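Local coordinates for protein L-asparagine oxygenase (PDB 2OG5) that hydroxylates free L-asparagine at C3, using iron(II), 2-oxoglutarate and oxygen, to supply (2S,3S)-3-hydroxyasparagine for the calcium-dependent lipopeptide antibiotic, at residues A341-P344 against V349-A352; R338-A341 against A345-Y348; C138-P143 against P189-L194; W53-Q58 against A66-A71. All blocks are in the same frame, centred on the assembly; numbering follows the deposited sequence.

Contact 1. Residues A341-P344 against V349-A352; sequences AMRP and VLGA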
loop_
_atom_site.group_PDB
_atom_site.type_symbol
_atom_site.label_atom_id
_atom_site.label_comp_id
_atom_site.label_asym_id
_atom_site.label_seq_id
_atom_site.Cartn_x
_atom_site.Cartn_y
_atom_site.Cartn_z
ATOM N N ALA A 341 -11.319 13.230 -13.872
ATOM C CA ALA A 341 -11.924 14.462 -13.359
ATOM C C ALA A 341 -11.176 15.042 -12.157
ATOM O O ALA A 341 -11.299 16.237 -11.866
ATOM C CB ALA A 341 -13.393 14.216 -13.006
ATOM N N MET A 342 -10.423 14.195 -11.459
ATOM C CA MET A 342 -9.621 14.617 -10.306
ATOM C C MET A 342 -8.128 14.836 -10.610
ATOM O O MET A 342 -7.360 15.154 -9.697
ATOM C CB MET A 342 -9.743 13.576 -9.185
ATOM C CG MET A 342 -11.140 13.461 -8.631
ATOM S SD MET A 342 -11.118 12.432 -7.172
ATOM C CE MET A 342 -12.827 12.440 -6.712
ATOM N N ARG A 343 -7.716 14.664 -11.873
ATOM C CA ARG A 343 -6.300 14.684 -12.258
ATOM C C ARG A 343 -6.008 15.755 -13.299
ATOM O O ARG A 343 -5.999 15.479 -14.495
ATOM C CB ARG A 343 -5.890 13.307 -12.808
ATOM C CG ARG A 343 -5.942 12.200 -11.756
ATOM C CD ARG A 343 -5.410 10.844 -12.240
ATOM N NE ARG A 343 -6.235 10.277 -13.306
ATOM C CZ ARG A 343 -6.023 10.437 -14.608
ATOM N NH1 ARG A 343 -4.972 11.105 -15.062
ATOM N NH2 ARG A 343 -6.872 9.895 -15.470
ATOM N N PRO A 344 -5.750 16.991 -12.857
ATOM C CA PRO A 344 -5.462 18.059 -13.802
ATOM C C PRO A 344 -4.363 17.683 -14.798
ATOM O O PRO A 344 -3.402 17.003 -14.439
ATOM C CB PRO A 344 -5.029 19.221 -12.902
ATOM C CG PRO A 344 -5.733 18.965 -11.651
ATOM C CD PRO A 344 -5.723 17.480 -11.470
ATOM N N VAL A 349 -1.609 12.979 -9.961
ATOM C CA VAL A 349 -1.958 13.491 -8.637
ATOM C C VAL A 349 -3.446 13.831 -8.602
ATOM O O VAL A 349 -3.916 14.695 -9.343
ATOM C CB VAL A 349 -1.121 14.734 -8.286
ATOM C CG1 VAL A 349 -1.516 15.293 -6.905
ATOM C CG2 VAL A 349 0.374 14.405 -8.347
ATOM N N LEU A 350 -4.179 13.128 -7.737
ATOM C CA LEU A 350 -5.614 13.295 -7.604
ATOM C C LEU A 350 -5.924 14.370 -6.574
ATOM O O LEU A 350 -5.370 14.366 -5.465
ATOM C CB LEU A 350 -6.276 11.973 -7.176
ATOM C CG LEU A 350 -6.403 10.855 -8.223
ATOM C CD1 LEU A 350 -5.071 10.188 -8.512
ATOM C CD2 LEU A 350 -7.391 9.804 -7.714
ATOM N N GLY A 351 -6.792 15.299 -6.956
ATOM C CA GLY A 351 -7.286 16.316 -6.036
ATOM C C GLY A 351 -8.796 16.280 -6.022
ATOM O O GLY A 351 -9.399 15.204 -6.113
ATOM N N ALA A 352 -9.415 17.447 -5.929
ATOM C CA ALA A 352 -10.869 17.537 -5.837
ATOM C C ALA A 352 -11.512 17.370 -7.206
ATOM O O ALA A 352 -10.936 17.746 -8.229
ATOM C CB ALA A 352 -11.267 18.878 -5.250
HETATM O O HOH W 1 -8.610 18.282 -9.055
HETATM O O HOH W 2 -2.765 15.278 -11.853
#
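Three groups converge on the carbonyl oxygen of Met342. The strongest is Gly351 N, whose hydrogen bond to Met342 O measures 2.8 Å, is nearly straight (168° at the hydrogen) and lies in the carbonyl plane. Leu350 CA adds a CA-H...O contact of 3.3 Å to Met342 O, and water 1 gives it a weak bond. This grip closes the C-terminal loop, in which the chain leaves a 3-10 segment, turns through 345-348 and comes back as the short strand 349-350. That strand adds a parallel edge to strand 142-146 in the mixed sheet of the jelly-roll fold, with Leu350 backbone bonds to Ala145 and Leu147.

The side chains reinforce the closure. Met342 has CG anti to its carbonyl carbon (chi1 -65°), and its extended chain runs beside the glycine peptide, bringing SD within 3.4 Å of Gly351 O. Arg343 and Leu350 lie alongside each other and point the same way, with apolar methylenes meeting the leucine branch: Arg343 CG is 3.8 Å from Leu350 CG. The bend at chi3 then turns the guanidinium off this apolar run, to be fixed by Gly347 O, Asp346 and Ser339. The side chain of Leu350 is about 9 Å from those of Glu149 and Asn182, which bind asparagine. At the turn end, water 2 donates to Pro344 O and accepts from Val349 N, both at 3.2 Å.

Contact 2. Residues R338-A341 against A345-Y348; sequences RSRA and ADGY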
loop_
_atom_site.group_PDB
_atom_site.type_symbol
_atom_site.label_atom_id
_atom_site.label_comp_id
_atom_site.label_asym_id
_atom_site.label_seq_id
_atom_site.Cartn_x
_atom_site.Cartn_y
_atom_site.Cartn_z
ATOM N N ARG A 338 -10.497 6.338 -14.795
ATOM C CA ARG A 338 -11.703 6.597 -14.017
ATOM C C ARG A 338 -11.631 7.857 -13.153
ATOM O O ARG A 338 -12.670 8.407 -12.813
ATOM C CB ARG A 338 -12.022 5.399 -13.119
ATOM C CG ARG A 338 -12.372 4.136 -13.856
ATOM C CD ARG A 338 -12.781 3.039 -12.903
ATOM N NE ARG A 338 -13.907 3.475 -12.089
ATOM C CZ ARG A 338 -13.932 3.509 -10.756
ATOM N NH1 ARG A 338 -12.906 3.082 -10.025
ATOM N NH2 ARG A 338 -15.026 3.960 -10.143
ATOM N N SER A 339 -10.421 8.286 -12.801
ATOM C CA SER A 339 -10.205 9.442 -11.936
ATOM C C SER A 339 -9.799 10.698 -12.702
ATOM O O SER A 339 -9.359 11.676 -12.094
ATOM C CB SER A 339 -9.137 9.115 -10.883
ATOM O OG SER A 339 -7.917 8.702 -11.479
ATOM N N ARG A 340 -9.979 10.707 -14.016
ATOM C CA ARG A 340 -9.542 11.849 -14.838
ATOM C C ARG A 340 -10.076 13.201 -14.339
ATOM O O ARG A 340 -9.361 14.188 -14.382
ATOM C CB ARG A 340 -9.926 11.633 -16.309
ATOM C CG ARG A 340 -9.529 12.768 -17.263
ATOM C CD ARG A 340 -8.045 12.989 -17.343
ATOM N NE ARG A 340 -7.713 14.117 -18.221
ATOM C CZ ARG A 340 -7.716 15.397 -17.862
ATOM N NH1 ARG A 340 -8.015 15.763 -16.628
ATOM N NH2 ARG A 340 -7.404 16.327 -18.754
ATOM N N ALA A 341 -11.319 13.230 -13.872
ATOM C CA ALA A 341 -11.924 14.462 -13.359
ATOM C C ALA A 341 -11.176 15.042 -12.157
ATOM O O ALA A 341 -11.299 16.237 -11.866
ATOM C CB ALA A 341 -13.393 14.216 -13.006
ATOM N N ALA A 345 -4.551 18.083 -16.048
ATOM C CA ALA A 345 -3.603 17.810 -17.123
ATOM C C ALA A 345 -3.348 16.318 -17.350
ATOM O O ALA A 345 -2.304 15.952 -17.877
ATOM C CB ALA A 345 -2.284 18.518 -16.834
ATOM N N ASP A 346 -4.283 15.475 -16.925
ATOM C CA ASP A 346 -4.134 14.024 -17.049
ATOM C C ASP A 346 -2.862 13.564 -16.321
ATOM O O ASP A 346 -2.158 12.663 -16.777
ATOM C CB ASP A 346 -4.125 13.616 -18.537
ATOM C CG ASP A 346 -4.273 12.119 -18.753
ATOM O OD1 ASP A 346 -4.859 11.442 -17.904
ATOM O OD2 ASP A 346 -3.814 11.635 -19.813
ATOM N N GLY A 347 -2.571 14.181 -15.181
ATOM C CA GLY A 347 -1.416 13.800 -14.383
ATOM C C GLY A 347 -1.701 12.643 -13.438
ATOM O O GLY A 347 -2.694 11.944 -13.578
ATOM N N TYR A 348 -0.807 12.441 -12.484
ATOM C CA TYR A 348 -0.877 11.301 -11.576
ATOM C C TYR A 348 -1.295 11.700 -10.162
ATOM O O TYR A 348 -1.331 10.851 -9.273
ATOM C CB TYR A 348 0.473 10.587 -11.530
ATOM C CG TYR A 348 0.869 9.982 -12.855
ATOM C CD1 TYR A 348 0.363 8.743 -13.252
ATOM C CD2 TYR A 348 1.710 10.656 -13.733
ATOM C CE1 TYR A 348 0.713 8.190 -14.452
ATOM C CE2 TYR A 348 2.066 10.096 -14.959
ATOM C CZ TYR A 348 1.564 8.863 -15.310
ATOM O OH TYR A 348 1.898 8.304 -16.518
HETATM O O HOH W 3 -7.006 19.123 -17.137
#
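Arg340 and Asp346 mark the closest backbone approach, their CA atoms 6.2 Å apart, with no direct hydrogen bond from the 3-10 segment 338-341 to the turn 345-348, where Ala345 and Asp346 both have positive phi. The contact is carried by the Arg340 side chain against the backbone and carboxylate of Asp346. Arg340 has CG anti to the backbone N (chi1 180°) and bends at chi2, which brings the guanidinium under the Ala345-Asp346 peptide. Asp346 N stands 3.5 Å above the centre of the guanidinium plane, so the face of the guanidinium lies against the backbone at this nitrogen. The nearest pair there is Arg340 CZ to Asp346 N at 3.6 Å.

The carboxylate of Asp346 has its plane only 14° from that of the guanidinium, yet the two side chains cross at about a right angle. Asp346 OD1 lies well out of the guanidinium plane, and its 3.9 Å separation from Arg340 NE makes a long salt bridge of charges alone, to which no N-H points. OD1 has a second and stronger partner in Arg343. At the guanidinium edge, water 3 lies in plane and accepts from Arg340 NH2 at 3.3 Å and from Ala345 N at 2.9 Å, linking the segments through solvent.

This surface contact lies away from the metal and substrate sites, in the loop between strands 326-333 and 349-350; beyond it, Tyr348 reaches Arg73 of helix 66-76 and bonds through its backbone to Ala145 of strand 142-146.

Contact 3. Residues C138-P143 against P189-L194; sequences CGLGDP and PDFVML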
loop_
_atom_site.group_PDB
_atom_site.type_symbol
_atom_site.label_atom_id
_atom_site.label_comp_id
_atom_site.label_asym_id
_atom_site.label_seq_id
_atom_site.Cartn_x
_atom_site.Cartn_y
_atom_site.Cartn_z
ATOM N N CYS A 138 3.455 0.700 -12.938
ATOM C CA CYS A 138 3.082 0.736 -14.348
ATOM C C CYS A 138 2.758 -0.643 -14.930
ATOM O O CYS A 138 2.068 -0.741 -15.952
ATOM C CB CYS A 138 4.182 1.414 -15.172
ATOM S SG CYS A 138 4.327 3.171 -14.909
ATOM N N GLY A 139 3.286 -1.706 -14.326
ATOM C CA GLY A 139 2.922 -3.065 -14.687
ATOM C C GLY A 139 1.548 -3.491 -14.210
ATOM O O GLY A 139 0.835 -4.225 -14.913
ATOM N N LEU A 140 1.161 -3.054 -13.011
ATOM C CA LEU A 140 -0.134 -3.419 -12.432
ATOM C C LEU A 140 -1.272 -2.488 -12.851
ATOM O O LEU A 140 -2.446 -2.833 -12.738
ATOM C CB LEU A 140 -0.046 -3.449 -10.906
ATOM C CG LEU A 140 0.624 -4.678 -10.314
ATOM C CD1 LEU A 140 0.871 -4.477 -8.820
ATOM C CD2 LEU A 140 -0.224 -5.923 -10.562
ATOM N N GLY A 141 -0.923 -1.285 -13.297
ATOM C CA GLY A 141 -1.911 -0.267 -13.634
ATOM C C GLY A 141 -1.134 1.006 -13.888
ATOM O O GLY A 141 -0.373 1.068 -14.847
ATOM N N ASP A 142 -1.334 2.014 -13.044
ATOM C CA ASP A 142 -0.510 3.228 -13.044
ATOM C C ASP A 142 -0.326 3.690 -11.621
ATOM O O ASP A 142 -1.163 3.427 -10.764
ATOM C CB ASP A 142 -1.194 4.336 -13.839
ATOM C CG ASP A 142 -1.216 4.041 -15.323
ATOM O OD1 ASP A 142 -0.149 4.170 -15.967
ATOM O OD2 ASP A 142 -2.276 3.651 -15.850
ATOM N N PRO A 143 0.779 4.392 -11.346
ATOM C CA PRO A 143 0.911 4.957 -10.019
ATOM C C PRO A 143 -0.033 6.134 -9.846
ATOM O O PRO A 143 -0.449 6.743 -10.821
ATOM C CB PRO A 143 2.360 5.425 -9.982
ATOM C CG PRO A 143 2.659 5.768 -11.410
ATOM C CD PRO A 143 1.906 4.749 -12.228
ATOM N N PRO A 189 -6.588 3.771 -3.420
ATOM C CA PRO A 189 -5.699 2.861 -4.126
ATOM C C PRO A 189 -6.321 1.493 -4.357
ATOM O O PRO A 189 -7.016 0.970 -3.481
ATOM C CB PRO A 189 -4.502 2.762 -3.175
ATOM C CG PRO A 189 -4.502 4.066 -2.475
ATOM C CD PRO A 189 -5.938 4.385 -2.253
ATOM N N ASP A 190 -6.041 0.900 -5.511
ATOM C CA ASP A 190 -6.417 -0.488 -5.780
ATOM C C ASP A 190 -5.384 -1.445 -5.208
ATOM O O ASP A 190 -5.752 -2.464 -4.619
ATOM C CB ASP A 190 -6.632 -0.671 -7.269
ATOM C CG ASP A 190 -7.765 0.206 -7.775
ATOM O OD1 ASP A 190 -8.913 0.010 -7.329
ATOM O OD2 ASP A 190 -7.507 1.140 -8.567
ATOM N N PHE A 191 -4.102 -1.111 -5.357
ATOM C CA PHE A 191 -3.017 -1.812 -4.655
ATOM C C PHE A 191 -2.184 -0.821 -3.867
ATOM O O PHE A 191 -1.990 0.321 -4.308
ATOM C CB PHE A 191 -2.099 -2.585 -5.610
ATOM C CG PHE A 191 -2.812 -3.597 -6.449
ATOM C CD1 PHE A 191 -3.149 -4.845 -5.937
ATOM C CD2 PHE A 191 -3.127 -3.319 -7.765
ATOM C CE1 PHE A 191 -3.816 -5.766 -6.711
ATOM C CE2 PHE A 191 -3.788 -4.254 -8.550
ATOM C CZ PHE A 191 -4.144 -5.472 -8.011
ATOM N N VAL A 192 -1.662 -1.275 -2.727
ATOM C CA VAL A 192 -0.666 -0.536 -1.961
ATOM C C VAL A 192 0.617 -1.354 -1.963
ATOM O O VAL A 192 0.600 -2.533 -1.591
ATOM C CB VAL A 192 -1.116 -0.322 -0.510
ATOM C CG1 VAL A 192 -0.035 0.420 0.298
ATOM C CG2 VAL A 192 -2.438 0.453 -0.478
ATOM N N MET A 193 1.702 -0.741 -2.434
ATOM C CA MET A 193 3.008 -1.392 -2.522
ATOM C C MET A 193 3.949 -0.809 -1.493
ATOM O O MET A 193 4.062 0.414 -1.383
ATOM C CB MET A 193 3.604 -1.201 -3.916
ATOM C CG MET A 193 2.703 -1.729 -5.008
ATOM S SD MET A 193 3.522 -1.829 -6.610
ATOM C CE MET A 193 3.853 -0.109 -6.888
ATOM N N LEU A 194 4.621 -1.692 -0.748
ATOM C CA LEU A 194 5.572 -1.304 0.275
ATOM C C LEU A 194 6.910 -1.983 -0.001
ATOM O O LEU A 194 7.010 -3.216 0.091
ATOM C CB LEU A 194 5.058 -1.748 1.635
ATOM C CG LEU A 194 3.778 -1.073 2.121
ATOM C CD1 LEU A 194 3.217 -1.811 3.338
ATOM C CD2 LEU A 194 4.067 0.382 2.438
#
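Leu140 CD1 is the one atom of segment 138-143 that reaches both partners on strand 191-196. It meets Phe191 CD2 at 4.3 Å and Met193 SD at 4.4 Å, both loose apolar contacts without any polar bond. The methyl approaches the phenylalanine ring obliquely, near CD2. Phe191 and Met193 are two apart on the strand and both send their CB toward the helix end, so the leucine branch meets ring and thioether together.

Leu140 reaches them because CG is turned beside its backbone N (chi1 -77°) at the last turn of helix 128-140. Gly141 then leaves the helix with positive phi, and the chain enters strand 142-146. Leu140 O is held by Arg91. On the opposing segment, Asp190 and Phe191 both face Val332 in a classic beta bulge.

Further out, Ile303 of strand 301-305 touches all three apolar side chains. The side chain of Met193 is about 6 Å from that of asparagine-binding Arg329, so the cluster lies close to the substrate site. Strand 191-196 lies between strands 301-305 and 326-333, antiparallel to both, and helix 128-140 covers this part of the mixed sheet of the jelly-roll, with Thr136 and Ala137 also touching Met193.

Contact 4. Residues W53-Q58 against A66-A71; sequences WKLATQ and AEWVEA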
loop_
_atom_site.group_PDB
_atom_site.type_symbol
_atom_site.label_atom_id
_atom_site.label_comp_id
_atom_site.label_asym_id
_atom_site.label_seq_id
_atom_site.Cartn_x
_atom_site.Cartn_y
_atom_site.Cartn_z
ATOM N N TRP A 53 18.828 0.383 -12.176
ATOM C CA TRP A 53 19.944 1.333 -12.161
ATOM C C TRP A 53 19.967 2.212 -13.406
ATOM O O TRP A 53 20.235 3.407 -13.315
ATOM C CB TRP A 53 21.288 0.614 -11.987
ATOM C CG TRP A 53 21.635 0.389 -10.559
ATOM C CD1 TRP A 53 21.709 -0.810 -9.909
ATOM C CD2 TRP A 53 21.946 1.394 -9.584
ATOM N NE1 TRP A 53 22.054 -0.614 -8.591
ATOM C CE2 TRP A 53 22.198 0.729 -8.364
ATOM C CE3 TRP A 53 22.026 2.792 -9.622
ATOM C CZ2 TRP A 53 22.534 1.416 -7.190
ATOM C CZ3 TRP A 53 22.356 3.475 -8.454
ATOM C CH2 TRP A 53 22.608 2.784 -7.254
ATOM N N LYS A 54 19.697 1.617 -14.566
ATOM C CA LYS A 54 19.639 2.372 -15.816
ATOM C C LYS A 54 18.544 3.440 -15.760
ATOM O O LYS A 54 18.758 4.584 -16.153
ATOM C CB LYS A 54 19.415 1.428 -16.997
ATOM C CG LYS A 54 19.448 2.095 -18.368
ATOM C CD LYS A 54 19.341 1.055 -19.473
ATOM C CE LYS A 54 19.057 1.684 -20.840
ATOM N NZ LYS A 54 18.222 0.787 -21.713
ATOM N N LEU A 55 17.366 3.064 -15.273
ATOM C CA LEU A 55 16.279 4.027 -15.110
ATOM C C LEU A 55 16.660 5.136 -14.129
ATOM O O LEU A 55 16.513 6.321 -14.431
ATOM C CB LEU A 55 15.017 3.315 -14.619
ATOM C CG LEU A 55 13.775 4.168 -14.361
ATOM C CD1 LEU A 55 13.304 4.898 -15.603
ATOM C CD2 LEU A 55 12.690 3.256 -13.826
ATOM N N ALA A 56 17.166 4.744 -12.964
ATOM C CA ALA A 56 17.500 5.690 -11.901
ATOM C C ALA A 56 18.583 6.696 -12.309
ATOM O O ALA A 56 18.538 7.861 -11.892
ATOM C CB ALA A 56 17.938 4.938 -10.655
ATOM N N THR A 57 19.543 6.255 -13.118
ATOM C CA THR A 57 20.703 7.096 -13.455
ATOM C C THR A 57 20.607 7.790 -14.811
ATOM O O THR A 57 21.222 8.842 -14.993
ATOM C CB THR A 57 22.021 6.295 -13.415
ATOM O OG1 THR A 57 21.974 5.239 -14.379
ATOM C CG2 THR A 57 22.269 5.731 -12.021
ATOM N N GLN A 58 19.858 7.216 -15.757
ATOM C CA GLN A 58 19.836 7.733 -17.133
ATOM C C GLN A 58 18.559 8.458 -17.536
ATOM O O GLN A 58 18.598 9.316 -18.409
ATOM C CB GLN A 58 20.116 6.619 -18.151
ATOM C CG GLN A 58 21.390 5.824 -17.886
ATOM C CD GLN A 58 21.803 4.952 -19.072
ATOM O OE1 GLN A 58 21.029 4.738 -20.009
ATOM N NE2 GLN A 58 23.028 4.443 -19.029
ATOM N N ALA A 66 5.931 13.328 -15.463
ATOM C CA ALA A 66 5.325 12.377 -16.394
ATOM C C ALA A 66 6.364 11.665 -17.269
ATOM O O ALA A 66 6.215 10.489 -17.563
ATOM C CB ALA A 66 4.266 13.065 -17.257
ATOM N N GLU A 67 7.431 12.357 -17.664
ATOM C CA GLU A 67 8.433 11.730 -18.528
ATOM C C GLU A 67 9.207 10.618 -17.819
ATOM O O GLU A 67 9.688 9.689 -18.465
ATOM C CB GLU A 67 9.402 12.774 -19.102
ATOM C CG GLU A 67 10.364 13.373 -18.108
ATOM C CD GLU A 67 11.156 14.512 -18.705
ATOM O OE1 GLU A 67 11.848 14.281 -19.721
ATOM O OE2 GLU A 67 11.067 15.635 -18.166
ATOM N N TRP A 68 9.334 10.720 -16.497
ATOM C CA TRP A 68 10.031 9.701 -15.714
ATOM C C TRP A 68 9.104 8.518 -15.528
ATOM O O TRP A 68 9.538 7.371 -15.626
ATOM C CB TRP A 68 10.462 10.266 -14.361
ATOM C CG TRP A 68 11.712 9.673 -13.763
ATOM C CD1 TRP A 68 12.976 10.167 -13.885
ATOM C CD2 TRP A 68 11.822 8.517 -12.911
ATOM N NE1 TRP A 68 13.862 9.391 -13.185
ATOM C CE2 TRP A 68 13.180 8.374 -12.576
ATOM C CE3 TRP A 68 10.906 7.586 -12.405
ATOM C CZ2 TRP A 68 13.646 7.348 -11.770
ATOM C CZ3 TRP A 68 11.372 6.575 -11.597
ATOM C CH2 TRP A 68 12.729 6.467 -11.283
ATOM N N VAL A 69 7.827 8.784 -15.262
ATOM C CA VAL A 69 6.860 7.686 -15.169
ATOM C C VAL A 69 6.798 6.942 -16.503
ATOM O O VAL A 69 6.725 5.722 -16.512
ATOM C CB VAL A 69 5.450 8.157 -14.716
ATOM C CG1 VAL A 69 4.493 6.977 -14.612
ATOM C CG2 VAL A 69 5.525 8.845 -13.360
ATOM N N GLU A 70 6.847 7.667 -17.621
ATOM C CA GLU A 70 6.897 7.031 -18.947
ATOM C C GLU A 70 8.136 6.144 -19.112
ATOM O O GLU A 70 8.034 5.026 -19.615
ATOM C CB GLU A 70 6.855 8.098 -20.044
ATOM C CG GLU A 70 6.810 7.550 -21.475
ATOM C CD GLU A 70 6.749 8.645 -22.537
ATOM O OE1 GLU A 70 6.715 9.846 -22.174
ATOM O OE2 GLU A 70 6.774 8.311 -23.746
ATOM N N ALA A 71 9.302 6.630 -18.682
ATOM C CA ALA A 71 10.516 5.801 -18.716
ATOM C C ALA A 71 10.342 4.547 -17.853
ATOM O O ALA A 71 10.779 3.454 -18.225
ATOM C CB ALA A 71 11.731 6.589 -18.262
HETATM O O HOH W 4 16.794 9.602 -13.518
#
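Leu55 lies over one face of the Trp68 indole, its CG 4.3 Å from the centroid of the six-membered ring and 23° off the ring normal, which satisfies a CH-pi contact. The two side chains meet at a slant, and the leucine is displaced toward the rim: Leu55 CG is 4.0 Å from Trp68 CH2. With its CG anti to the backbone N (chi1 179°), Leu55 projects from helix 42-58 far enough for its two branches to divide their work. CD2 stays by the indole at CH2, whereas CD1 turns to Ala71 and packs at 3.5 Å against Ala71 CB.

The indole also approaches the backbone of the first helix, where Ala56 CA is 4.2 Å from Trp68 CZ2. Its N-H edge is occupied by water 4, which lies in the ring plane, accepts from Trp68 NE1 at 3.0 Å and lies 3.0 Å from Ala56 O, one of several acceptors within its reach. Water 4 thus sits between the indole N-H and a carbonyl in the last turns of helix 42-58.

The two helical segments run nearly antiparallel, 159° between directions, with axes 10.8 Å apart at closest, a helical hairpin closed by the loop 59-65. Helix 128-140 packs against both helices: Ala131 and Met135 touch Leu55, and Leu134 touches Trp68, placing the hairpin against the helix that leads into strand 142-146.

How the contacts relate
Along the chain, contact 4 comes first, then contact 3, and the C-terminal excursion holding contacts 2 and 1 comes last. Contacts 1 and 2 share Ala341, with centres about 5 Å apart, and touch through Leu350 and Ser339. Contact 3 lies nearer the chain centre, its centre about 17 Å from that of contact 1; both reach the same mixed sheet, where strands 349-350 and 142-146 are neighbours. Contact 4, with its centre about 17 Å from that of contact 3, meets it through Val69 against Cys138 and Pro143. Tyr348 touches Val69 and Pro143, so the N-terminal helices, the sheet and the C-terminal loop meet around these three residues.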